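Local atomic coordinates of 3-deoxy-D-manno-octulosonate 8-phosphate phosphatase KdsC (Xanthomonas campestris pv. campestris, PDB entry 4NAV), a protein that probably hydrolyses 3-deoxy-D-manno-octulosonate 8-phosphate to KDO and inorganic phosphate, a magnesium-dependent step on the route to bacterial lipopolysaccharide. Residues E44-N49 with S74-K79; Q54-L59 with I64-I69; P121-L126 with P140-R145. One frame throughout, in Å; residues are numbered along the deposited sequence.

Interaction 1: residues E44-N49 with S74-K79; sequences ESKAFN and SLSAEK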
ATOM      1  N   GLU A  44      16.487   5.606   3.095  1.00 56.93           N
ATOM      2  CA  GLU A  44      15.401   4.655   3.356  1.00 54.51           C
ATOM      3  C   GLU A  44      14.267   5.194   4.251  1.00 51.13           C
ATOM      4  O   GLU A  44      14.511   5.993   5.146  1.00 49.40           O
ATOM      5  CB  GLU A  44      15.976   3.383   3.990  1.00 54.77           C
ATOM      6  CG  GLU A  44      16.969   2.664   3.086  1.00 55.99           C
ATOM      7  CD  GLU A  44      17.589   1.455   3.755  1.00 56.76           C
ATOM      8  OE1 GLU A  44      16.983   0.927   4.707  1.00 57.05           O
ATOM      9  OE2 GLU A  44      18.677   1.026   3.334  1.00 59.52           O
ATOM     10  N   SER A  45      13.034   4.744   3.984  1.00 47.59           N
ATOM     11  CA  SER A  45      11.890   5.002   4.843  1.00 44.36           C
ATOM     12  C   SER A  45      11.131   3.713   5.076  1.00 43.14           C
ATOM     13  O   SER A  45      11.201   2.788   4.271  1.00 42.65           O
ATOM     14  CB  SER A  45      10.943   6.010   4.194  1.00 44.61           C
ATOM     15  OG  SER A  45      11.529   7.272   3.979  1.00 45.32           O
ATOM     16  N   LYS A  46      10.348   3.688   6.152  1.00 43.33           N
ATOM     17  CA  LYS A  46       9.485   2.550   6.488  1.00 41.32           C
ATOM     18  C   LYS A  46       8.141   3.106   6.877  1.00 40.57           C
ATOM     19  O   LYS A  46       8.052   4.260   7.242  1.00 40.52           O
ATOM     20  CB  LYS A  46      10.035   1.738   7.666  1.00 41.97           C
ATOM     21  CG  LYS A  46      11.551   1.791   7.841  1.00 44.73           C
ATOM     22  CD  LYS A  46      12.063   0.822   8.896  1.00 45.42           C
ATOM     23  CE  LYS A  46      13.472   0.361   8.560  1.00 48.20           C
ATOM     24  NZ  LYS A  46      14.226  -0.141   9.752  1.00 52.31           N
ATOM     25  N   ALA A  47       7.099   2.282   6.817  1.00 39.70           N
ATOM     26  CA  ALA A  47       5.794   2.699   7.272  1.00 38.96           C
ATOM     27  C   ALA A  47       5.400   1.987   8.547  1.00 38.83           C
ATOM     28  O   ALA A  47       5.236   0.758   8.571  1.00 41.83           O
ATOM     29  CB  ALA A  47       4.761   2.446   6.208  1.00 38.21           C
ATOM     30  N   PHE A  48       5.231   2.758   9.608  1.00 38.78           N
ATOM     31  CA  PHE A  48       4.618   2.255  10.836  1.00 37.64           C
ATOM     32  C   PHE A  48       3.130   2.570  10.803  1.00 37.63           C
ATOM     33  O   PHE A  48       2.664   3.225   9.875  1.00 39.21           O
ATOM     34  CB  PHE A  48       5.264   2.908  12.055  1.00 38.25           C
ATOM     35  CG  PHE A  48       6.728   2.660  12.147  1.00 38.54           C
ATOM     36  CD1 PHE A  48       7.207   1.529  12.772  1.00 37.92           C
ATOM     37  CD2 PHE A  48       7.624   3.514  11.542  1.00 39.22           C
ATOM     38  CE1 PHE A  48       8.576   1.278  12.832  1.00 38.11           C
ATOM     39  CE2 PHE A  48       8.982   3.259  11.584  1.00 39.80           C
ATOM     40  CZ  PHE A  48       9.461   2.144  12.237  1.00 38.92           C
ATOM     41  N   ASN A  49       2.393   2.071  11.794  1.00 36.50           N
ATOM     42  CA  ASN A  49       0.946   2.084  11.799  1.00 36.24           C
ATOM     43  C   ASN A  49       0.449   2.735  13.082  1.00 36.66           C
ATOM     44  O   ASN A  49       0.918   2.363  14.144  1.00 36.60           O
ATOM     45  CB  ASN A  49       0.454   0.649  11.760  1.00 36.39           C
ATOM     46  CG  ASN A  49      -1.058   0.555  11.873  1.00 37.07           C
ATOM     47  OD1 ASN A  49      -1.625   0.678  12.971  1.00 36.07           O
ATOM     48  ND2 ASN A  49      -1.713   0.225  10.757  1.00 37.67           N
ATOM     49  N   SER A  74      19.206   1.922  11.796  1.00 88.42           N
ATOM     50  CA  SER A  74      18.354   2.986  11.206  1.00 86.64           C
ATOM     51  C   SER A  74      17.918   4.072  12.198  1.00 85.07           C
ATOM     52  O   SER A  74      17.414   3.768  13.270  1.00 85.91           O
ATOM     53  CB  SER A  74      17.115   2.379  10.520  1.00 81.75           C
ATOM     54  OG  SER A  74      16.115   2.038  11.452  1.00 75.71           O
ATOM     55  N   LEU A  75      18.108   5.343  11.834  1.00 82.97           N
ATOM     56  CA  LEU A  75      17.602   6.448  12.655  1.00 81.41           C
ATOM     57  C   LEU A  75      16.054   6.440  12.701  1.00 77.22           C
ATOM     58  O   LEU A  75      15.468   6.970  13.659  1.00 74.76           O
ATOM     59  CB  LEU A  75      18.138   7.806  12.155  1.00 80.20           C
ATOM     60  N   SER A  76      15.413   5.852  11.673  1.00 70.83           N
ATOM     61  CA  SER A  76      13.940   5.743  11.586  1.00 66.21           C
ATOM     62  C   SER A  76      13.368   5.147  12.843  1.00 62.69           C
ATOM     63  O   SER A  76      12.465   5.702  13.461  1.00 58.62           O
ATOM     64  CB  SER A  76      13.505   4.796  10.465  1.00 64.75           C
ATOM     65  OG  SER A  76      13.790   5.304   9.187  1.00 72.54           O
ATOM     66  N   ALA A  77      13.902   3.980  13.175  1.00 59.33           N
ATOM     67  CA  ALA A  77      13.434   3.188  14.280  1.00 56.32           C
ATOM     68  C   ALA A  77      13.640   3.913  15.605  1.00 56.24           C
ATOM     69  O   ALA A  77      12.754   3.887  16.478  1.00 51.60           O
ATOM     70  CB  ALA A  77      14.152   1.849  14.287  1.00 56.26           C
ATOM     71  N   GLU A  78      14.802   4.555  15.744  1.00 57.76           N
ATOM     72  CA  GLU A  78      15.083   5.386  16.915  1.00 59.11           C
ATOM     73  C   GLU A  78      14.035   6.506  17.002  1.00 59.40           C
ATOM     74  O   GLU A  78      13.394   6.668  18.040  1.00 59.58           O
ATOM     75  CB  GLU A  78      16.529   5.977  16.927  1.00 60.66           C
ATOM     76  CG  GLU A  78      17.659   4.963  17.101  1.00 60.84           C
ATOM     77  N   LYS A  79      13.856   7.265  15.919  1.00 58.51           N
ATOM     78  CA  LYS A  79      12.885   8.369  15.913  1.00 58.08           C
ATOM     79  C   LYS A  79      11.467   7.885  16.282  1.00 57.20           C
ATOM     80  O   LYS A  79      10.745   8.565  17.031  1.00 60.43           O
ATOM     81  CB  LYS A  79      12.926   9.127  14.578  1.00 57.93           C
ATOM     82  CG  LYS A  79      14.169  10.008  14.414  1.00 60.97           C
TER
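Lys46 reaches out from strand 44-49 to the first residues of the helix that Ser74 introduces, and its side chain makes the one polar bond across the contact. CB leaves the strand on the side of the helix. CG then passes the hydroxyl of Ser76 at 4.4 Å from OG, a loose contact with no hydrogen bond. The chain stays extended beyond CG, and CD and CE serve as the reach that sets NZ next to Ser74. Here NZ lies 3.3 Å from Ser74 OG and donates a weak hydrogen bond to it. That oxygen has a second duty, for Ser74 is the N-cap of helix 75-84: with chi1 at 79° its OG is turned back to accept a weak bond from Ala77 N. The stronger partner of NZ is Asp28, the predicted substrate-binding residue of the DxD loop, which forms a salt bridge with it. Strand 44-49 belongs to a hairpin with 35-38, and its ladder continues antiparallel into a strand of the second subunit. Shared between a salt bridge and a weak bond, the ammonium therefore links the hairpin and the helix cap to the predicted substrate-binding aspartate.

Interaction 2: residues Q54-L59 with I64-I69; sequences QGLKQL and IHVALI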
ATOM      1  N   GLN A  54      -0.731   3.384  19.081  1.00 34.26           N
ATOM      2  CA  GLN A  54      -1.639   3.471  20.187  1.00 34.64           C
ATOM      3  C   GLN A  54      -1.471   2.233  21.096  1.00 33.11           C
ATOM      4  O   GLN A  54      -1.403   2.376  22.308  1.00 31.62           O
ATOM      5  CB  GLN A  54      -3.081   3.599  19.699  1.00 35.46           C
ATOM      6  CG  GLN A  54      -4.096   3.924  20.788  1.00 36.32           C
ATOM      7  CD  GLN A  54      -3.716   5.185  21.560  1.00 38.09           C
ATOM      8  OE1 GLN A  54      -3.633   6.266  20.996  1.00 39.70           O
ATOM      9  NE2 GLN A  54      -3.524   5.051  22.861  1.00 38.30           N
ATOM     10  N   GLY A  55      -1.360   1.039  20.518  1.00 31.36           N
ATOM     11  CA  GLY A  55      -1.165  -0.157  21.344  1.00 30.97           C
ATOM     12  C   GLY A  55       0.109  -0.131  22.194  1.00 31.50           C
ATOM     13  O   GLY A  55       0.113  -0.513  23.357  1.00 30.32           O
ATOM     14  N   LEU A  56       1.198   0.368  21.620  1.00 31.90           N
ATOM     15  CA  LEU A  56       2.465   0.339  22.308  1.00 31.99           C
ATOM     16  C   LEU A  56       2.516   1.283  23.505  1.00 33.01           C
ATOM     17  O   LEU A  56       3.032   0.937  24.554  1.00 32.40           O
ATOM     18  CB  LEU A  56       3.583   0.622  21.312  1.00 32.87           C
ATOM     19  CG  LEU A  56       3.729  -0.496  20.264  1.00 32.11           C
ATOM     20  CD1 LEU A  56       4.661  -0.036  19.168  1.00 33.73           C
ATOM     21  CD2 LEU A  56       4.234  -1.789  20.861  1.00 31.74           C
ATOM     22  N   LYS A  57       1.995   2.490  23.324  1.00 35.18           N
ATOM     23  CA  LYS A  57       1.841   3.445  24.400  1.00 37.09           C
ATOM     24  C   LYS A  57       1.036   2.842  25.560  1.00 37.26           C
ATOM     25  O   LYS A  57       1.353   3.059  26.724  1.00 36.40           O
ATOM     26  CB  LYS A  57       1.130   4.692  23.891  1.00 39.93           C
ATOM     27  CG  LYS A  57       2.038   5.648  23.165  1.00 42.57           C
ATOM     28  CD  LYS A  57       1.252   6.826  22.616  1.00 46.53           C
ATOM     29  CE  LYS A  57       2.185   7.806  21.914  1.00 49.71           C
ATOM     30  NZ  LYS A  57       1.500   8.902  21.170  1.00 51.01           N
ATOM     31  N   GLN A  58       0.024   2.052  25.228  1.00 36.35           N
ATOM     32  CA  GLN A  58      -0.864   1.528  26.240  1.00 35.88           C
ATOM     33  C   GLN A  58      -0.184   0.487  27.071  1.00 34.61           C
ATOM     34  O   GLN A  58      -0.404   0.423  28.295  1.00 34.73           O
ATOM     35  CB  GLN A  58      -2.062   0.949  25.587  1.00 36.22           C
ATOM     36  CG  GLN A  58      -2.725   1.966  24.716  1.00 38.82           C
ATOM     37  CD  GLN A  58      -3.773   2.715  25.420  1.00 42.32           C
ATOM     38  OE1 GLN A  58      -3.563   3.848  25.874  1.00 41.62           O
ATOM     39  NE2 GLN A  58      -4.931   2.069  25.572  1.00 47.45           N
ATOM     40  N   LEU A  59       0.653  -0.319  26.421  1.00 33.52           N
ATOM     41  CA  LEU A  59       1.557  -1.204  27.144  1.00 32.78           C
ATOM     42  C   LEU A  59       2.456  -0.404  28.079  1.00 33.83           C
ATOM     43  O   LEU A  59       2.559  -0.713  29.261  1.00 33.06           O
ATOM     44  CB  LEU A  59       2.418  -2.007  26.198  1.00 32.02           C
ATOM     45  CG  LEU A  59       1.772  -3.151  25.441  1.00 32.00           C
ATOM     46  CD1 LEU A  59       2.828  -3.897  24.675  1.00 31.44           C
ATOM     47  CD2 LEU A  59       1.028  -4.128  26.354  1.00 31.88           C
ATOM     48  N   ILE A  64       4.263  -1.847  31.471  1.00 37.98           N
ATOM     49  CA  ILE A  64       5.008  -2.866  30.795  1.00 36.29           C
ATOM     50  C   ILE A  64       6.088  -2.170  30.024  1.00 35.94           C
ATOM     51  O   ILE A  64       5.788  -1.262  29.295  1.00 36.17           O
ATOM     52  CB  ILE A  64       4.098  -3.648  29.837  1.00 35.50           C
ATOM     53  CG1 ILE A  64       2.979  -4.303  30.629  1.00 35.06           C
ATOM     54  CG2 ILE A  64       4.884  -4.716  29.090  1.00 34.87           C
ATOM     55  CD1 ILE A  64       1.883  -4.883  29.769  1.00 34.61           C
ATOM     56  N   HIS A  65       7.324  -2.629  30.154  1.00 36.44           N
ATOM     57  CA  HIS A  65       8.424  -2.086  29.375  1.00 38.92           C
ATOM     58  C   HIS A  65       8.380  -2.540  27.898  1.00 36.68           C
ATOM     59  O   HIS A  65       8.178  -3.709  27.599  1.00 35.33           O
ATOM     60  CB  HIS A  65       9.759  -2.456  30.004  1.00 42.16           C
ATOM     61  CG  HIS A  65       9.925  -1.927  31.400  1.00 47.65           C
ATOM     62  ND1 HIS A  65       9.858  -2.736  32.521  1.00 49.86           N
ATOM     63  CD2 HIS A  65      10.122  -0.668  31.858  1.00 50.47           C
ATOM     64  CE1 HIS A  65      10.017  -2.002  33.604  1.00 52.35           C
ATOM     65  NE2 HIS A  65      10.182  -0.743  33.230  1.00 54.07           N
ATOM     66  N   VAL A  66       8.527  -1.592  26.983  1.00 36.08           N
ATOM     67  CA  VAL A  66       8.494  -1.892  25.562  1.00 34.83           C
ATOM     68  C   VAL A  66       9.823  -1.571  24.885  1.00 35.80           C
ATOM     69  O   VAL A  66      10.432  -0.540  25.128  1.00 36.06           O
ATOM     70  CB  VAL A  66       7.378  -1.125  24.877  1.00 34.62           C
ATOM     71  CG1 VAL A  66       7.372  -1.417  23.383  1.00 33.88           C
ATOM     72  CG2 VAL A  66       6.040  -1.515  25.508  1.00 33.51           C
ATOM     73  N   ALA A  67      10.283  -2.486  24.051  1.00 36.19           N
ATOM     74  CA  ALA A  67      11.558  -2.320  23.391  1.00 38.51           C
ATOM     75  C   ALA A  67      11.442  -2.700  21.934  1.00 40.04           C
ATOM     76  O   ALA A  67      10.750  -3.657  21.595  1.00 40.87           O
ATOM     77  CB  ALA A  67      12.598  -3.182  24.054  1.00 38.99           C
ATOM     78  N   LEU A  68      12.078  -1.924  21.075  1.00 43.79           N
ATOM     79  CA  LEU A  68      12.191  -2.261  19.652  1.00 44.93           C
ATOM     80  C   LEU A  68      13.592  -2.782  19.421  1.00 45.89           C
ATOM     81  O   LEU A  68      14.542  -2.253  19.990  1.00 45.32           O
ATOM     82  CB  LEU A  68      11.982  -1.031  18.788  1.00 45.53           C
ATOM     83  CG  LEU A  68      10.757  -0.188  19.100  1.00 45.85           C
ATOM     84  CD1 LEU A  68      10.620   0.931  18.084  1.00 46.97           C
ATOM     85  CD2 LEU A  68       9.505  -1.040  19.124  1.00 45.84           C
ATOM     86  N   ILE A  69      13.715  -3.839  18.628  1.00 45.79           N
ATOM     87  CA  ILE A  69      15.002  -4.489  18.435  1.00 47.95           C
ATOM     88  C   ILE A  69      15.195  -4.802  16.972  1.00 51.82           C
ATOM     89  O   ILE A  69      14.454  -5.590  16.393  1.00 54.15           O
ATOM     90  CB  ILE A  69      15.127  -5.761  19.282  1.00 47.34           C
ATOM     91  CG1 ILE A  69      14.739  -5.439  20.742  1.00 46.87           C
ATOM     92  CG2 ILE A  69      16.535  -6.320  19.181  1.00 48.16           C
ATOM     93  CD1 ILE A  69      15.153  -6.463  21.775  1.00 46.74           C
TER
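Leu59 meets Ile64, just before the strand, and Val66 within it, and turns a different part of its side chain to each. Its CD2 reaches CD1 of Ile64 at 3.6 Å, the two side chains running aslant to one another. Val66 instead lies across Leu59 at about a right angle, with CG2 set 3.7 Å from Leu59 CB. One turn earlier in the helix, Leu56 also stands roughly perpendicular to Val66 and offers CD2 to CG1 at 4.0 Å. Of the valine's branches, CG1, anti to the backbone N (chi1 179°), goes to the Leu56 side chain, while CG2 lies against Leu59 and also near the Leu56 carbonyl oxygen. Beside these apolar contacts a backbone bond ties the turn, Ile64 N to Leu59 O at 3.0 Å. All four side chains are buried. The short connection brings helix 50-61 against strand 65-70, one strand of the parallel sheet at the heart of this Rossmann-like HAD fold. Strand 22-25 runs alongside, sending Phe25 to Leu56 and Ala23 to Leu59, and helix 158-169 adds Cys163 against Leu59 and Val166 against Ile64.

Interaction 3: residues P121-L126 with P140-R145; sequences PDLPAL and PWIAER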
ATOM      1  N   PRO A 121      16.329 -13.632  11.602  1.00 37.60           N
ATOM      2  CA  PRO A 121      17.113 -12.996  12.678  1.00 38.53           C
ATOM      3  C   PRO A 121      16.401 -12.940  14.060  1.00 37.89           C
ATOM      4  O   PRO A 121      17.080 -12.834  15.071  1.00 37.95           O
ATOM      5  CB  PRO A 121      17.413 -11.592  12.134  1.00 38.32           C
ATOM      6  CG  PRO A 121      17.133 -11.682  10.653  1.00 39.21           C
ATOM      7  CD  PRO A 121      16.010 -12.676  10.535  1.00 37.66           C
ATOM      8  N   ASP A 122      15.070 -13.058  14.083  1.00 37.03           N
ATOM      9  CA  ASP A 122      14.293 -13.060  15.322  1.00 36.36           C
ATOM     10  C   ASP A 122      14.246 -14.434  16.011  1.00 35.93           C
ATOM     11  O   ASP A 122      13.844 -14.563  17.169  1.00 34.49           O
ATOM     12  CB  ASP A 122      12.870 -12.596  15.058  1.00 35.98           C
ATOM     13  CG  ASP A 122      12.809 -11.275  14.302  1.00 37.93           C
ATOM     14  OD1 ASP A 122      13.345 -10.258  14.777  1.00 38.14           O
ATOM     15  OD2 ASP A 122      12.214 -11.252  13.198  1.00 40.90           O
ATOM     16  N   LEU A 123      14.691 -15.460  15.314  1.00 36.48           N
ATOM     17  CA  LEU A 123      14.467 -16.810  15.771  1.00 36.54           C
ATOM     18  C   LEU A 123      15.155 -17.149  17.096  1.00 37.07           C
ATOM     19  O   LEU A 123      14.581 -17.855  17.917  1.00 38.50           O
ATOM     20  CB  LEU A 123      14.873 -17.791  14.678  1.00 37.68           C
ATOM     21  CG  LEU A 123      14.024 -19.000  14.273  1.00 38.02           C
ATOM     22  CD1 LEU A 123      14.820 -20.287  14.049  1.00 39.80           C
ATOM     23  CD2 LEU A 123      12.920 -19.199  15.277  1.00 36.30           C
ATOM     24  N   PRO A 124      16.372 -16.654  17.324  1.00 37.90           N
ATOM     25  CA  PRO A 124      17.028 -16.966  18.581  1.00 38.63           C
ATOM     26  C   PRO A 124      16.228 -16.508  19.781  1.00 37.59           C
ATOM     27  O   PRO A 124      16.104 -17.226  20.780  1.00 37.92           O
ATOM     28  CB  PRO A 124      18.337 -16.182  18.483  1.00 40.34           C
ATOM     29  CG  PRO A 124      18.639 -16.112  17.019  1.00 40.09           C
ATOM     30  CD  PRO A 124      17.276 -15.935  16.406  1.00 39.18           C
ATOM     31  N   ALA A 125      15.648 -15.331  19.646  1.00 37.10           N
ATOM     32  CA  ALA A 125      14.798 -14.757  20.668  1.00 35.95           C
ATOM     33  C   ALA A 125      13.447 -15.471  20.731  1.00 35.20           C
ATOM     34  O   ALA A 125      12.957 -15.813  21.816  1.00 35.00           O
ATOM     35  CB  ALA A 125      14.595 -13.282  20.392  1.00 35.43           C
ATOM     36  N   LEU A 126      12.814 -15.658  19.585  1.00 34.66           N
ATOM     37  CA  LEU A 126      11.525 -16.321  19.581  1.00 33.83           C
ATOM     38  C   LEU A 126      11.606 -17.642  20.322  1.00 35.74           C
ATOM     39  O   LEU A 126      10.677 -17.985  21.090  1.00 37.14           O
ATOM     40  CB  LEU A 126      11.037 -16.541  18.177  1.00 33.41           C
ATOM     41  CG  LEU A 126      10.550 -15.252  17.511  1.00 32.48           C
ATOM     42  CD1 LEU A 126      10.513 -15.375  15.999  1.00 32.37           C
ATOM     43  CD2 LEU A 126       9.166 -14.893  18.044  1.00 31.35           C
ATOM     44  N   PRO A 140       7.350 -18.688   6.753  1.00 35.24           N
ATOM     45  CA  PRO A 140       6.939 -20.011   7.250  1.00 35.65           C
ATOM     46  C   PRO A 140       7.927 -20.683   8.218  1.00 35.88           C
ATOM     47  O   PRO A 140       7.492 -21.378   9.141  1.00 34.43           O
ATOM     48  CB  PRO A 140       6.816 -20.865   5.983  1.00 36.59           C
ATOM     49  CG  PRO A 140       6.630 -19.893   4.886  1.00 36.90           C
ATOM     50  CD  PRO A 140       7.316 -18.620   5.283  1.00 36.40           C
ATOM     51  N   TRP A 141       9.222 -20.490   8.019  1.00 36.38           N
ATOM     52  CA  TRP A 141      10.187 -21.021   8.978  1.00 38.96           C
ATOM     53  C   TRP A 141      10.021 -20.514  10.400  1.00 38.48           C
ATOM     54  O   TRP A 141      10.359 -21.226  11.338  1.00 39.50           O
ATOM     55  CB  TRP A 141      11.627 -20.792   8.540  1.00 40.08           C
ATOM     56  CG  TRP A 141      12.004 -21.599   7.387  1.00 42.26           C
ATOM     57  CD1 TRP A 141      11.560 -22.874   7.069  1.00 43.11           C
ATOM     58  CD2 TRP A 141      12.927 -21.236   6.375  1.00 43.96           C
ATOM     59  NE1 TRP A 141      12.143 -23.293   5.901  1.00 45.44           N
ATOM     60  CE2 TRP A 141      12.986 -22.312   5.452  1.00 44.93           C
ATOM     61  CE3 TRP A 141      13.705 -20.110   6.147  1.00 44.10           C
ATOM     62  CZ2 TRP A 141      13.784 -22.285   4.334  1.00 46.61           C
ATOM     63  CZ3 TRP A 141      14.519 -20.085   5.003  1.00 45.90           C
ATOM     64  CH2 TRP A 141      14.546 -21.162   4.120  1.00 46.98           C
ATOM     65  N   ILE A 142       9.481 -19.306  10.543  1.00 37.65           N
ATOM     66  CA  ILE A 142       9.193 -18.707  11.841  1.00 36.80           C
ATOM     67  C   ILE A 142       7.790 -19.106  12.290  1.00 35.92           C
ATOM     68  O   ILE A 142       7.602 -19.536  13.441  1.00 37.71           O
ATOM     69  CB  ILE A 142       9.330 -17.159  11.780  1.00 36.52           C
ATOM     70  CG1 ILE A 142      10.777 -16.723  12.059  1.00 37.30           C
ATOM     71  CG2 ILE A 142       8.439 -16.474  12.812  1.00 35.00           C
ATOM     72  CD1 ILE A 142      11.818 -17.394  11.191  1.00 39.16           C
ATOM     73  N   ALA A 143       6.812 -18.935  11.406  1.00 34.12           N
ATOM     74  CA  ALA A 143       5.435 -19.368  11.674  1.00 34.33           C
ATOM     75  C   ALA A 143       5.383 -20.785  12.288  1.00 35.34           C
ATOM     76  O   ALA A 143       4.765 -20.998  13.310  1.00 35.45           O
ATOM     77  CB  ALA A 143       4.624 -19.332  10.382  1.00 33.96           C
ATOM     78  N   GLU A 144       6.065 -21.725  11.639  1.00 37.20           N
ATOM     79  CA  GLU A 144       6.167 -23.122  12.060  1.00 38.58           C
ATOM     80  C   GLU A 144       6.682 -23.312  13.455  1.00 39.25           C
ATOM     81  O   GLU A 144       6.479 -24.375  14.041  1.00 39.32           O
ATOM     82  CB  GLU A 144       7.237 -23.803  11.241  1.00 40.98           C
ATOM     83  CG  GLU A 144       6.818 -24.545  10.010  1.00 42.35           C
ATOM     84  CD  GLU A 144       8.029 -25.253   9.443  1.00 43.15           C
ATOM     85  OE1 GLU A 144       9.151 -24.784   9.663  1.00 42.09           O
ATOM     86  OE2 GLU A 144       7.864 -26.278   8.791  1.00 47.35           O
ATOM     87  N   ARG A 145       7.465 -22.348  13.927  1.00 38.86           N
ATOM     88  CA  ARG A 145       8.181 -22.506  15.179  1.00 39.97           C
ATOM     89  C   ARG A 145       7.578 -21.673  16.312  1.00 39.10           C
ATOM     90  O   ARG A 145       8.086 -21.682  17.426  1.00 40.68           O
ATOM     91  CB  ARG A 145       9.682 -22.226  14.961  1.00 41.56           C
ATOM     92  CG  ARG A 145      10.497 -23.495  14.717  1.00 44.13           C
ATOM     93  CD  ARG A 145      11.838 -23.290  14.027  1.00 45.08           C
ATOM     94  NE  ARG A 145      11.622 -23.355  12.590  1.00 46.76           N
ATOM     95  CZ  ARG A 145      11.986 -24.351  11.778  1.00 46.31           C
ATOM     96  NH1 ARG A 145      12.628 -25.425  12.208  1.00 46.56           N
ATOM     97  NH2 ARG A 145      11.683 -24.253  10.501  1.00 46.42           N
TER
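Leu123 and Ile142 bring the two short, largely helical segments closest, with CA atoms 6.8 Å apart, and the backbones have drawn apart to 8.3 Å between the CA atoms of Leu126 and Arg145. Ile142 fills the interval with two branches. CD1 goes to Leu123, 4.1 Å from its CG, the two side chains sliding past each other in opposite directions. The other branch, CG2, stands anti to the backbone N and meets CD1 of Leu126 at 4.0 Å, and these side chains cross near a right angle. One isoleucine thus serves two leucines a single turn apart.

Residues 121-126 follow strand 113-116 and the acidic loop that HAD phosphatases use at the metal, here with Asp118 as a predicted magnesium ligand. Asp122 braces that loop: its OD2 accepts from the backbone N-H groups of Asp118 and Asp119, while OD1 forms a salt bridge with Lys95.

At the edge of the apolar patch, Arg145 brings CD within 4.2 Å of Leu123 CD1. Its guanidinium group is turned back on its own segment. NE donates to Trp141 O at 2.8 Å, nearly straight at 177°, with donor and acceptor in each other's planes, which helps fix the rotation of the group; NH2 adds a salt bridge to Glu144 OE1 at 2.7 Å. Beyond this, Tyr3 of the third subunit meets the ring of Trp141 edge-to-face, and its backbone N donates to Glu144 OE2.

How the interactions relate
Interaction 2 lies deepest, its centre about 7 Å from the chain centre, and is apolar apart from one backbone bond. The centres of interactions 1 and 3 lie about 15 and 14 Å out. Interaction 1 is partly buried, with its polar Lys46 and Ser76 themselves buried; interaction 3 is a buried apolar contact with a partly exposed arginine at its side. Interaction 2 is nested within the loop closed by interaction 1, whose strand leads into its helix, and the two touch where Leu68 CD1 packs on Ala77 O. Lys46 of interaction 1 touches the predicted substrate-binding Asp28, while Ile142 of interaction 3 comes near, about 6 Å between side chains, the predicted magnesium ligand Asp118.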